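Local coordinates for reticulocyte-binding protein 2a (Plasmodium vivax, PDB 4Z8N), which probably mediates attachment of the malaria parasite to red blood cells during invasion, through the helical erythrocyte-binding domain that makes up this chain, at residues Ile92-Glu98 with Asn197-Ala203; Gly184-Met188 with Ile204-Gln208; Val83-Pro87 with Glu279-Leu283. All coordinates share one frame. Residues are numbered along the deposited sequence.

Contact 1 of 3, residues Ile92-Glu98 with Asn197-Ala203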
loop_
_atom_site.group_PDB
_atom_site.type_symbol
_atom_site.label_atom_id
_atom_site.label_comp_id
_atom_site.label_asym_id
_atom_site.label_seq_id
_atom_site.Cartn_x
_atom_site.Cartn_y
_atom_site.Cartn_z
ATOM N N ILE A 92 -17.773 22.318 17.619
ATOM C CA ILE A 92 -16.564 22.383 18.426
ATOM C C ILE A 92 -15.855 23.711 18.158
ATOM O O ILE A 92 -15.855 24.209 17.030
ATOM C CB ILE A 92 -15.631 21.181 18.134
ATOM C CG1 ILE A 92 -14.449 21.150 19.103
ATOM C CG2 ILE A 92 -15.150 21.195 16.694
ATOM C CD1 ILE A 92 -13.476 20.016 18.835
ATOM N N ASN A 93 -15.275 24.302 19.199
ATOM C CA ASN A 93 -14.608 25.591 19.041
ATOM C C ASN A 93 -13.148 25.427 18.633
ATOM O O ASN A 93 -12.642 24.308 18.531
ATOM C CB ASN A 93 -14.722 26.431 20.324
ATOM C CG ASN A 93 -14.130 25.745 21.553
ATOM O OD1 ASN A 93 -13.089 25.091 21.487
ATOM N ND2 ASN A 93 -14.795 25.912 22.692
ATOM N N LEU A 94 -12.480 26.554 18.402
ATOM C CA LEU A 94 -11.110 26.552 17.899
ATOM C C LEU A 94 -10.136 25.880 18.867
ATOM O O LEU A 94 -9.320 25.052 18.462
ATOM C CB LEU A 94 -10.654 27.985 17.611
ATOM C CG LEU A 94 -9.302 28.112 16.914
ATOM C CD1 LEU A 94 -9.332 27.379 15.583
ATOM C CD2 LEU A 94 -8.923 29.572 16.725
ATOM N N SER A 95 -10.229 26.236 20.144
ATOM C CA SER A 95 -9.319 25.702 21.154
ATOM C C SER A 95 -9.435 24.187 21.293
ATOM O O SER A 95 -8.428 23.481 21.340
ATOM C CB SER A 95 -9.575 26.371 22.500
ATOM O OG SER A 95 -9.146 27.720 22.474
ATOM N N ASN A 96 -10.664 23.688 21.359
ATOM C CA ASN A 96 -10.883 22.251 21.443
ATOM C C ASN A 96 -10.523 21.559 20.132
ATOM O O ASN A 96 -10.160 20.383 20.126
ATOM C CB ASN A 96 -12.332 21.951 21.827
ATOM C CG ASN A 96 -12.630 22.287 23.276
ATOM O OD1 ASN A 96 -11.810 22.043 24.164
ATOM N ND2 ASN A 96 -13.805 22.854 23.523
ATOM N N TYR A 97 -10.615 22.290 19.023
ATOM C CA TYR A 97 -10.193 21.749 17.734
ATOM C C TYR A 97 -8.697 21.477 17.744
ATOM O O TYR A 97 -8.251 20.421 17.297
ATOM C CB TYR A 97 -10.534 22.700 16.580
ATOM C CG TYR A 97 -10.277 22.085 15.222
ATOM C CD1 TYR A 97 -9.004 22.087 14.659
ATOM C CD2 TYR A 97 -11.304 21.483 14.509
ATOM C CE1 TYR A 97 -8.766 21.507 13.426
ATOM C CE2 TYR A 97 -11.078 20.909 13.276
ATOM C CZ TYR A 97 -9.810 20.923 12.737
ATOM O OH TYR A 97 -9.589 20.347 11.506
ATOM N N GLU A 98 -7.928 22.443 18.240
ATOM C CA GLU A 98 -6.475 22.322 18.289
ATOM C C GLU A 98 -6.056 21.166 19.193
ATOM O O GLU A 98 -5.090 20.462 18.906
ATOM C CB GLU A 98 -5.843 23.633 18.768
ATOM C CG GLU A 98 -6.027 24.791 17.794
ATOM C CD GLU A 98 -5.571 26.122 18.364
ATOM O OE1 GLU A 98 -5.248 26.180 19.570
ATOM O OE2 GLU A 98 -5.537 27.113 17.604
ATOM N N ASN A 197 -8.487 33.411 12.680
ATOM C CA ASN A 197 -8.557 31.955 12.632
ATOM C C ASN A 197 -9.890 31.409 13.138
ATOM O O ASN A 197 -10.463 31.931 14.089
ATOM C CB ASN A 197 -7.408 31.351 13.441
ATOM C CG ASN A 197 -7.234 29.865 13.188
ATOM O OD1 ASN A 197 -7.757 29.322 12.213
ATOM N ND2 ASN A 197 -6.494 29.200 14.069
ATOM N N ASN A 198 -10.381 30.362 12.483
ATOM C CA ASN A 198 -11.606 29.688 12.901
ATOM C C ASN A 198 -11.536 28.204 12.556
ATOM O O ASN A 198 -10.579 27.759 11.923
ATOM C CB ASN A 198 -12.834 30.335 12.254
ATOM C CG ASN A 198 -12.719 30.434 10.743
ATOM O OD1 ASN A 198 -12.856 29.438 10.030
ATOM N ND2 ASN A 198 -12.477 31.641 10.246
ATOM N N VAL A 199 -12.547 27.442 12.966
ATOM C CA VAL A 199 -12.525 25.991 12.773
ATOM C C VAL A 199 -12.616 25.594 11.297
ATOM O O VAL A 199 -12.084 24.558 10.898
ATOM C CB VAL A 199 -13.661 25.295 13.558
ATOM C CG1 VAL A 199 -13.402 25.388 15.055
ATOM C CG2 VAL A 199 -15.017 25.892 13.203
ATOM N N THR A 200 -13.282 26.415 10.490
ATOM C CA THR A 200 -13.370 26.155 9.054
ATOM C C THR A 200 -11.989 26.257 8.410
ATOM O O THR A 200 -11.605 25.409 7.605
ATOM C CB THR A 200 -14.341 27.125 8.354
ATOM O OG1 THR A 200 -15.662 26.932 8.871
ATOM C CG2 THR A 200 -14.350 26.885 6.846
ATOM N N ILE A 201 -11.245 27.294 8.778
ATOM C CA ILE A 201 -9.874 27.458 8.305
ATOM C C ILE A 201 -9.005 26.296 8.777
ATOM O O ILE A 201 -8.229 25.732 8.004
ATOM C CB ILE A 201 -9.266 28.794 8.789
ATOM C CG1 ILE A 201 -9.929 29.968 8.064
ATOM C CG2 ILE A 201 -7.756 28.817 8.572
ATOM C CD1 ILE A 201 -9.407 31.330 8.489
ATOM N N SER A 202 -9.152 25.936 10.048
ATOM C CA SER A 202 -8.390 24.836 10.625
ATOM C C SER A 202 -8.699 23.519 9.919
ATOM O O SER A 202 -7.804 22.708 9.687
ATOM C CB SER A 202 -8.677 24.716 12.121
ATOM O OG SER A 202 -8.332 25.909 12.802
ATOM N N ALA A 203 -9.966 23.316 9.568
ATOM C CA ALA A 203 -10.391 22.091 8.891
ATOM C C ALA A 203 -9.809 21.968 7.477
ATOM O O ALA A 203 -9.421 20.884 7.048
ATOM C CB ALA A 203 -11.917 22.021 8.844
#
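Two capped helix starts set side by side are a worked example of N-terminal packing. Within the Rh5 coiled-coil region of this erythrocyte-binding domain, helices 94-115 and 199-237 begin running nearly the same way, with segment axes 23° apart and 10.1 Å at closest approach. Leu94 and Val199, the first residue of each helix, lie nearest, CA to CA 5.3 Å. Each start is closed by an asparagine N-cap in the p rotamer: Asn93 OD1 accepts from Asn96 N (2.8 Å), and Asn198 OD1 from Ile201 N (3.0 Å). Both caps have CA-to-CB bonds pointing away from the partner segment, so capping leaves the interface to other side chains. Val199, chi1 m, fits CG1 against the backbone that leads into helix 94-115, 3.4 Å from Ile92 O, 3.6 Å from Asn93 C and 3.7 Å from Leu94 N. Leu94 answers in a t,p conformation that brings CD1 to 3.8 Å from Asn198 C and 3.3 Å from Ser202 OG. That hydroxyl is turned back along its own helix by the m rotamer of Ser202 and donates to Asn198 O (3.0 Å). One turn on, Tyr97 (chi1 t) sets its ring obliquely against helix 199-237, with CE1 3.5 Å from Ser202 CB and OH 3.2 Å from Ala203 CA; its hydroxyl hydrogen-bonds to Leu84 O. The segments thus meet by close packing, without hydrogen bonds between them. Around them, Pro87 of helix 87-90 touches Ile92, Tyr97, Val199 and Ala203, helix 168-194 packs on Ile201, and helix 246-297 meets Thr200, Ile201 and Ala203.

Contact 2 of 3, residues Gly184-Met188 with Ile204-Gln208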
loop_
_atom_site.group_PDB
_atom_site.type_symbol
_atom_site.label_atom_id
_atom_site.label_comp_id
_atom_site.label_asym_id
_atom_site.label_seq_id
_atom_site.Cartn_x
_atom_site.Cartn_y
_atom_site.Cartn_z
ATOM N N GLY A 184 -3.467 25.419 -2.871
ATOM C CA GLY A 184 -4.402 25.617 -1.777
ATOM C C GLY A 184 -3.708 25.974 -0.473
ATOM O O GLY A 184 -4.164 26.853 0.257
ATOM N N VAL A 185 -2.601 25.292 -0.182
ATOM C CA VAL A 185 -1.821 25.552 1.032
ATOM C C VAL A 185 -1.267 26.968 1.031
ATOM O O VAL A 185 -1.405 27.699 2.010
ATOM C CB VAL A 185 -0.673 24.532 1.198
ATOM C CG1 VAL A 185 0.251 24.947 2.326
ATOM C CG2 VAL A 185 -1.232 23.124 1.454
ATOM N N THR A 186 -0.660 27.352 -0.084
ATOM C CA THR A 186 -0.114 28.691 -0.244
ATOM C C THR A 186 -1.205 29.748 -0.100
ATOM O O THR A 186 -1.019 30.762 0.569
ATOM C CB THR A 186 0.571 28.843 -1.610
ATOM O OG1 THR A 186 1.678 27.938 -1.689
ATOM C CG2 THR A 186 1.060 30.267 -1.806
ATOM N N LEU A 187 -2.347 29.496 -0.730
ATOM C CA LEU A 187 -3.495 30.388 -0.635
ATOM C C LEU A 187 -3.950 30.584 0.814
ATOM O O LEU A 187 -4.245 31.705 1.234
ATOM C CB LEU A 187 -4.647 29.847 -1.482
ATOM C CG LEU A 187 -5.975 30.599 -1.387
ATOM C CD1 LEU A 187 -5.837 32.011 -1.936
ATOM C CD2 LEU A 187 -7.069 29.836 -2.115
ATOM N N MET A 188 -3.995 29.493 1.575
ATOM C CA MET A 188 -4.443 29.548 2.965
ATOM C C MET A 188 -3.459 30.303 3.859
ATOM O O MET A 188 -3.851 30.859 4.885
ATOM C CB MET A 188 -4.678 28.138 3.512
ATOM C CG MET A 188 -5.891 27.436 2.918
ATOM S SD MET A 188 -7.426 28.381 3.069
ATOM C CE MET A 188 -7.622 28.437 4.849
ATOM N N ILE A 204 -9.766 23.090 6.764
ATOM C CA ILE A 204 -9.232 23.167 5.405
ATOM C C ILE A 204 -7.760 22.770 5.396
ATOM O O ILE A 204 -7.305 21.914 4.628
ATOM C CB ILE A 204 -9.394 24.598 4.852
ATOM C CG1 ILE A 204 -10.860 24.887 4.557
ATOM C CG2 ILE A 204 -8.571 24.820 3.611
ATOM C CD1 ILE A 204 -11.105 26.286 4.056
ATOM N N ASN A 205 -7.034 23.462 6.257
ATOM C CA ASN A 205 -5.690 23.152 6.700
ATOM C C ASN A 205 -5.414 21.699 7.072
ATOM O O ASN A 205 -4.423 21.149 6.620
ATOM C CB ASN A 205 -5.460 24.080 7.870
ATOM C CG ASN A 205 -4.849 25.387 7.453
ATOM O OD1 ASN A 205 -3.634 25.479 7.474
ATOM N ND2 ASN A 205 -5.643 26.245 6.737
ATOM N N PHE A 206 -6.285 21.070 7.858
ATOM C CA PHE A 206 -6.142 19.641 8.169
ATOM C C PHE A 206 -6.423 18.711 6.975
ATOM O O PHE A 206 -5.693 17.741 6.730
ATOM C CB PHE A 206 -7.070 19.277 9.321
ATOM C CG PHE A 206 -7.185 17.803 9.570
ATOM C CD1 PHE A 206 -6.160 17.114 10.194
ATOM C CD2 PHE A 206 -8.327 17.112 9.200
ATOM C CE1 PHE A 206 -6.266 15.768 10.437
ATOM C CE2 PHE A 206 -8.439 15.765 9.440
ATOM C CZ PHE A 206 -7.408 15.089 10.059
ATOM N N LEU A 207 -7.505 19.005 6.259
ATOM C CA LEU A 207 -7.929 18.207 5.109
ATOM C C LEU A 207 -6.936 18.274 3.942
ATOM O O LEU A 207 -6.600 17.247 3.363
ATOM C CB LEU A 207 -9.313 18.656 4.645
ATOM C CG LEU A 207 -9.994 17.767 3.608
ATOM C CD1 LEU A 207 -9.907 16.306 4.006
ATOM C CD2 LEU A 207 -11.430 18.185 3.465
ATOM N N GLN A 208 -6.350 19.448 3.713
ATOM C CA GLN A 208 -5.266 19.626 2.759
ATOM C C GLN A 208 -4.063 18.799 3.146
ATOM O O GLN A 208 -3.436 18.213 2.313
ATOM C CB GLN A 208 -4.825 21.084 2.608
ATOM C CG GLN A 208 -5.723 21.955 1.771
ATOM C CD GLN A 208 -5.398 23.432 1.830
ATOM O OE1 GLN A 208 -5.968 24.203 1.122
ATOM N NE2 GLN A 208 -4.500 23.811 2.677
#
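The axes of Gly184-Met188 and Ile204-Gln208 cross at -157° and approach to 10.5 Å, the near-antiparallel geometry of an alpha-alpha hairpin, in which helix 168-194 turns through a short connection into helix 199-237. Val185 and Gln208 are closest in the backbone, CA to CA 7.1 Å. Here the absence of a side chain at Gly184 leaves room for Gln208, which points at helix 168-194 and lays its amide end against Gly184, where a beta-carbon would collide with it, and beside Val185. Met188 fills the space on the next turn. Its m,m,m conformation curls the chain so that SD rests 3.8 Å from Ile204 CG2 in an apolar contact. Ile204 also touches Leu287 and Tyr288 of helix 246-297, which extends the packing beyond the hairpin. Asn205 ND2 hydrogen-bonds to Ile201 O within its own helix, and the Met188 methyl carbon CE lies 3.5 Å from that same ND2.

Contact 3 of 3, residues Val83-Pro87 with Glu279-Leu283; sequences VLEYP and EKGKL
A buried carboxylate facing a lysine sets this contact: Lys280 NZ donates to Glu85 OE2 at 2.6 Å, a short hydrogen-bonded salt bridge between helix 71-85 and helix 246-297. Lys280 also forms a salt bridge with its neighbour Glu279, NZ to OE2 3.5 Å, the hydrogen bond there being weak. The result is a three-residue network in which Glu85 OE1 and Glu279 OE2 stand 4.2 Å apart, and Arg6 pairs with Glu279 OE1. Glu85 takes the m,t rotamer (chi3 -13°), with its CA-to-CB bond directed at the other helix; Lys280 is m,m,t,t and reaches across from a sideways start. Glu279 has chi1 t, chi2 -140°. Residues 279-283 are helical throughout, with phi/psi near -60/-45, whereas helix 71-85 finishes at Glu85 (-90/-26) and Tyr86 breaks away at -130/64. In register, Glu85 is nearest Leu283, CA to CA 8.0 Å. Packing then spreads from Leu283 (t,p), which points toward the helix end and buries the largest area of any residue here. Its CD2 lies 3.6 Å from Glu85 CB, and its CD1 3.6 Å from Tyr86 CE2. Tyr86 (m, chi2 88°) also receives an off-centre CH-pi contact, Leu283 CD2 being 4.2 Å from the ring centroid and 29° off its normal. Leu207 of helix 199-237 touches both Lys280 and Leu283. The contact ties the end of helix 71-85 to the C-terminal helix of this largely helical domain: Lys280, between two carboxylates, and Arg6 on Glu279 offset crowded negative charge, to which Glu210 adds near Glu85, while Leu283 covers its aliphatic part.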
loop_
_atom_site.group_PDB
_atom_site.type_symbol
_atom_site.label_atom_id
_atom_site.label_comp_id
_atom_site.label_asym_id
_atom_site.label_seq_id
_atom_site.Cartn_x
_atom_site.Cartn_y
_atom_site.Cartn_z
ATOM N N VAL A 83 -14.330 14.395 13.675
ATOM C CA VAL A 83 -14.488 15.681 14.351
ATOM C C VAL A 83 -13.705 16.780 13.633
ATOM O O VAL A 83 -14.196 17.897 13.455
ATOM C CB VAL A 83 -14.024 15.620 15.824
ATOM C CG1 VAL A 83 -14.213 16.972 16.498
ATOM C CG2 VAL A 83 -14.783 14.542 16.581
ATOM N N LEU A 84 -12.488 16.451 13.213
ATOM C CA LEU A 84 -11.604 17.420 12.574
ATOM C C LEU A 84 -12.049 17.779 11.157
ATOM O O LEU A 84 -11.697 18.841 10.642
ATOM C CB LEU A 84 -10.170 16.885 12.545
ATOM C CG LEU A 84 -9.496 16.669 13.901
ATOM C CD1 LEU A 84 -8.175 15.940 13.723
ATOM C CD2 LEU A 84 -9.282 17.998 14.614
ATOM N N GLU A 85 -12.817 16.893 10.529
ATOM C CA GLU A 85 -13.287 17.123 9.164
ATOM C C GLU A 85 -14.620 17.853 9.144
ATOM O O GLU A 85 -14.948 18.546 8.179
ATOM C CB GLU A 85 -13.412 15.802 8.405
ATOM C CG GLU A 85 -12.084 15.188 8.006
ATOM C CD GLU A 85 -12.253 13.928 7.179
ATOM O OE1 GLU A 85 -13.382 13.397 7.126
ATOM O OE2 GLU A 85 -11.259 13.479 6.574
ATOM N N TYR A 86 -15.389 17.690 10.214
ATOM C CA TYR A 86 -16.687 18.340 10.323
ATOM C C TYR A 86 -16.836 19.079 11.651
ATOM O O TYR A 86 -17.691 18.727 12.461
ATOM C CB TYR A 86 -17.807 17.309 10.161
ATOM C CG TYR A 86 -17.786 16.596 8.825
ATOM C CD1 TYR A 86 -17.031 15.445 8.639
ATOM C CD2 TYR A 86 -18.516 17.082 7.747
ATOM C CE1 TYR A 86 -17.007 14.795 7.417
ATOM C CE2 TYR A 86 -18.499 16.437 6.524
ATOM C CZ TYR A 86 -17.744 15.296 6.364
ATOM O OH TYR A 86 -17.726 14.654 5.146
ATOM N N PRO A 87 -16.005 20.114 11.873
ATOM C CA PRO A 87 -16.024 20.811 13.164
ATOM C C PRO A 87 -17.286 21.639 13.384
ATOM O O PRO A 87 -17.758 21.739 14.517
ATOM C CB PRO A 87 -14.790 21.718 13.090
ATOM C CG PRO A 87 -14.598 21.969 11.635
ATOM C CD PRO A 87 -15.021 20.702 10.943
ATOM N N GLU A 279 -13.438 11.469 -1.915
ATOM C CA GLU A 279 -14.222 11.749 -0.719
ATOM C C GLU A 279 -13.727 13.011 -0.019
ATOM O O GLU A 279 -14.518 13.882 0.337
ATOM C CB GLU A 279 -14.174 10.565 0.250
ATOM C CG GLU A 279 -14.900 10.821 1.563
ATOM C CD GLU A 279 -14.165 10.252 2.764
ATOM O OE1 GLU A 279 -13.676 9.106 2.676
ATOM O OE2 GLU A 279 -14.070 10.952 3.795
ATOM N N LYS A 280 -12.413 13.102 0.169
ATOM C CA LYS A 280 -11.814 14.244 0.854
ATOM C C LYS A 280 -11.930 15.504 0.005
ATOM O O LYS A 280 -12.164 16.592 0.525
ATOM C CB LYS A 280 -10.343 13.973 1.181
ATOM C CG LYS A 280 -10.070 12.680 1.937
ATOM C CD LYS A 280 -10.678 12.673 3.321
ATOM C CE LYS A 280 -10.171 11.482 4.122
ATOM N NZ LYS A 280 -10.979 11.258 5.346
ATOM N N GLY A 281 -11.758 15.345 -1.305
ATOM C CA GLY A 281 -11.851 16.453 -2.240
ATOM C C GLY A 281 -13.211 17.122 -2.227
ATOM O O GLY A 281 -13.309 18.349 -2.196
ATOM N N LYS A 282 -14.267 16.314 -2.242
ATOM C CA LYS A 282 -15.627 16.838 -2.165
ATOM C C LYS A 282 -15.818 17.676 -0.903
ATOM O O LYS A 282 -16.408 18.756 -0.948
ATOM C CB LYS A 282 -16.650 15.700 -2.197
ATOM C CG LYS A 282 -18.042 16.121 -1.753
ATOM C CD LYS A 282 -19.070 15.024 -1.982
ATOM C CE LYS A 282 -20.439 15.443 -1.461
ATOM N NZ LYS A 282 -21.505 14.463 -1.817
ATOM N N LEU A 283 -15.308 17.175 0.217
ATOM C CA LEU A 283 -15.408 17.882 1.489
ATOM C C LEU A 283 -14.606 19.176 1.463
ATOM O O LEU A 283 -15.059 20.207 1.962
ATOM C CB LEU A 283 -14.932 16.994 2.640
ATOM C CG LEU A 283 -14.914 17.634 4.031
ATOM C CD1 LEU A 283 -16.275 18.215 4.392
ATOM C CD2 LEU A 283 -14.477 16.618 5.071
#

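From the N terminus, the chain first supplies 83-87, at the end of helix 71-85, whose partner 279-283 follows after 191 intervening residues; contact 3 therefore closes the widest loop and encloses the other two. Contact 1 opens next, at 92-98, and contact 2 at 184-188; they then close in the same order, at 197-203 and 204-208, so the two cross. Contact 2 spans just 15 intervening residues, contact 1 spans 98. Consecutive stretches of helix 199-237 serve contacts 1 and 2, which meet where Ile201 CG2 lies 3.7 Å from Met188 CE. Phe206 packs on Leu84, joining contacts 2 and 3. Together they gather five helices (71-85, 94-115, 168-194, 199-237 and 246-297) at one end of the domain.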